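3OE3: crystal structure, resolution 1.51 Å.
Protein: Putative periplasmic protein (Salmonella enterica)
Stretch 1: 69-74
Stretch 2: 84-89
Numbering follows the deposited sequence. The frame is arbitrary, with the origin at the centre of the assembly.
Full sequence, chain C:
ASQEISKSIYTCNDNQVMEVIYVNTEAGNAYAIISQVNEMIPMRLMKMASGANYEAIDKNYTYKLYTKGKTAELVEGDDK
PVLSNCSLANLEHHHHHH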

# COMPACT_ATOMS: atom_id res chain seq x y z
N GLY C 69 -17.80 -8.47 5.74
CA GLY C 69 -18.69 -7.71 4.89
C GLY C 69 -18.15 -6.30 4.65
O GLY C 69 -17.04 -6.13 4.14
N LYS C 70 -18.93 -5.31 5.05
CA LYS C 70 -18.57 -3.91 4.83
C LYS C 70 -17.84 -3.33 6.03
O LYS C 70 -17.48 -2.15 6.03
N THR C 71 -17.63 -4.15 7.06
CA THR C 71 -17.10 -3.64 8.31
C THR C 71 -15.67 -4.10 8.55
O THR C 71 -15.19 -5.05 7.93
N ALA C 72 -14.99 -3.40 9.44
CA ALA C 72 -13.59 -3.72 9.71
C ALA C 72 -13.17 -3.18 11.07
O ALA C 72 -13.79 -2.26 11.61
N GLU C 73 -12.09 -3.75 11.60
CA GLU C 73 -11.50 -3.31 12.85
C GLU C 73 -10.00 -3.45 12.70
O GLU C 73 -9.52 -4.47 12.23
N LEU C 74 -9.26 -2.42 13.10
CA LEU C 74 -7.80 -2.50 13.14
C LEU C 74 -7.32 -2.51 14.58
O LEU C 74 -7.67 -1.64 15.39
N SER C 84 -11.66 1.61 15.21
CA SER C 84 -12.76 0.75 15.64
C SER C 84 -14.05 1.08 14.91
O SER C 84 -14.26 2.22 14.48
N ASN C 85 -14.91 0.07 14.77
CA ASN C 85 -16.22 0.24 14.16
C ASN C 85 -16.10 0.91 12.80
O ASN C 85 -16.80 1.87 12.50
N CYS C 86 -15.21 0.39 11.97
CA CYS C 86 -15.03 0.94 10.63
C CYS C 86 -16.05 0.37 9.66
O CYS C 86 -16.35 -0.83 9.69
N SER C 87 -16.59 1.21 8.80
CA SER C 87 -17.48 0.72 7.74
C SER C 87 -17.09 1.37 6.44
O SER C 87 -16.67 2.53 6.43
N LEU C 88 -17.23 0.64 5.34
CA LEU C 88 -17.03 1.25 4.03
C LEU C 88 -17.83 2.54 3.94
O LEU C 88 -19.03 2.57 4.22
N ALA C 89 -17.16 3.60 3.50
CA ALA C 89 -17.78 4.92 3.44
C ALA C 89 -18.96 4.91 2.48
O ALA C 89 -18.89 4.31 1.40

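The two stretches run antiparallel as neighbouring strands, and most of their polar pairing is done by the backbone. Ala72 and Cys86 form the hydrogen-bonded pair. Ala72 N donates to Cys86 O at 2.9 Å, and Cys86 N donates to Ala72 O at 3.0 Å. Two residues along, Leu88 N donates to Lys70 O at 2.9 Å, with an angle of 160°. Thr71 and Ser87 lie between these links as a non-hydrogen-bonded pair. Thr71 CA and Ser87 CA come to 4.4 Å, and each faces a carbonyl across the gap: Thr71 CA sits 3.2 Å from Cys86 O, and Ser87 CA sits 3.3 Å from Lys70 O. Both are CA-H...O contacts, so each of these carbonyls receives a CA-H as well as an N-H.

The side chains of Ala72 and Cys86 share one face of the sheet. Ala72 CB meets Cys86 CB at 4.2 Å, an apolar contact between two buried residues. Cys86 is in the m rotamer and is bonded covalently to a group elsewhere in the structure.

Thr71 and Ser87 occupy the other face. Thr71 is p and Ser87 is m. Thr71 CG2 lies 4.0 Å from Ser87 OG; Thr71 CB is nearer to the other stretch, 3.6 Å from Cys86 O. Thr71 OG1 is satisfied by a residue just outside the stretches.

Lys70 and Leu88 both set off sideways. Lys70 CB touches Leu88 CD1 at 4.1 Å; beyond that the lysine chain leads away, so its ammonium takes no part in the pairing. Leu88 has chi1 m and chi2 t.

At the other end, the corner at Asn85 interrupts the backbone ladder, and a side chain supplies the acceptor. Glu73 starts sideways, but with chi1 and chi2 both m its carboxylate comes nearer to the second stretch. Glu73 OE1 accepts from Asn85 N at 3.0 Å, with an angle of 157°. The same OE1 lies 3.2 Å from Ser84 CA. Glu73 OE2 is also close to Asn85 N, at 3.2 Å. The Asn85 side chain, chi1 t, points away, and its ND2 is satisfied elsewhere in the structure.

Ser84, chi1 m, points away overall, yet its CB touches Glu73 OE1 at 3.7 Å. A water joins this end of the contact. It donates to Leu74 O at 3.0 Å and hydrogen-bonds Ser84 OG at 2.9 Å, linking a backbone carbonyl of one stretch to a hydroxyl of the other. The Leu74 side chain, t then p, leads away and makes no contact across.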

# COMPACT_ATOMS: atom_id res chain seq x y z
CB LYS C 70 -19.82 -3.07 4.59
CG LYS C 70 -20.64 -3.50 3.41
CD LYS C 70 -21.87 -2.63 3.28
CE LYS C 70 -22.86 -3.24 2.30
NZ LYS C 70 -24.24 -3.00 2.77
CB THR C 71 -17.98 -4.07 9.51
OG1 THR C 71 -17.77 -5.45 9.81
CG2 THR C 71 -19.46 -3.82 9.21
CB ALA C 72 -12.69 -3.15 8.62
CB GLU C 73 -11.96 -4.20 14.02
CG GLU C 73 -13.47 -4.34 14.16
CD GLU C 73 -14.10 -3.19 14.93
OE1 GLU C 73 -13.35 -2.41 15.54
OE2 GLU C 73 -15.34 -3.07 14.93
CB LEU C 74 -7.14 -1.35 12.36
CG LEU C 74 -5.61 -1.35 12.32
CD1 LEU C 74 -5.07 -2.54 11.53
CD2 LEU C 74 -5.10 -0.03 11.74
CB SER C 84 -13.01 0.88 17.15
OG SER C 84 -11.88 0.52 17.92
CB ASN C 85 -17.13 1.04 15.10
CG ASN C 85 -18.57 1.11 14.61
OD1 ASN C 85 -19.09 0.18 13.99
ND2 ASN C 85 -19.22 2.22 14.90
CB CYS C 86 -13.61 0.63 10.13
SG CYS C 86 -12.31 1.38 11.17
CB SER C 87 -18.94 1.04 8.05
OG SER C 87 -19.45 0.18 9.06
CB LEU C 88 -17.45 0.30 2.91
CG LEU C 88 -16.58 -0.94 2.75
CD1 LEU C 88 -17.20 -1.86 1.70
CD2 LEU C 88 -15.15 -0.56 2.37
CB ALA C 89 -16.74 5.96 3.00
O HOH W 1 -10.23 -1.71 16.95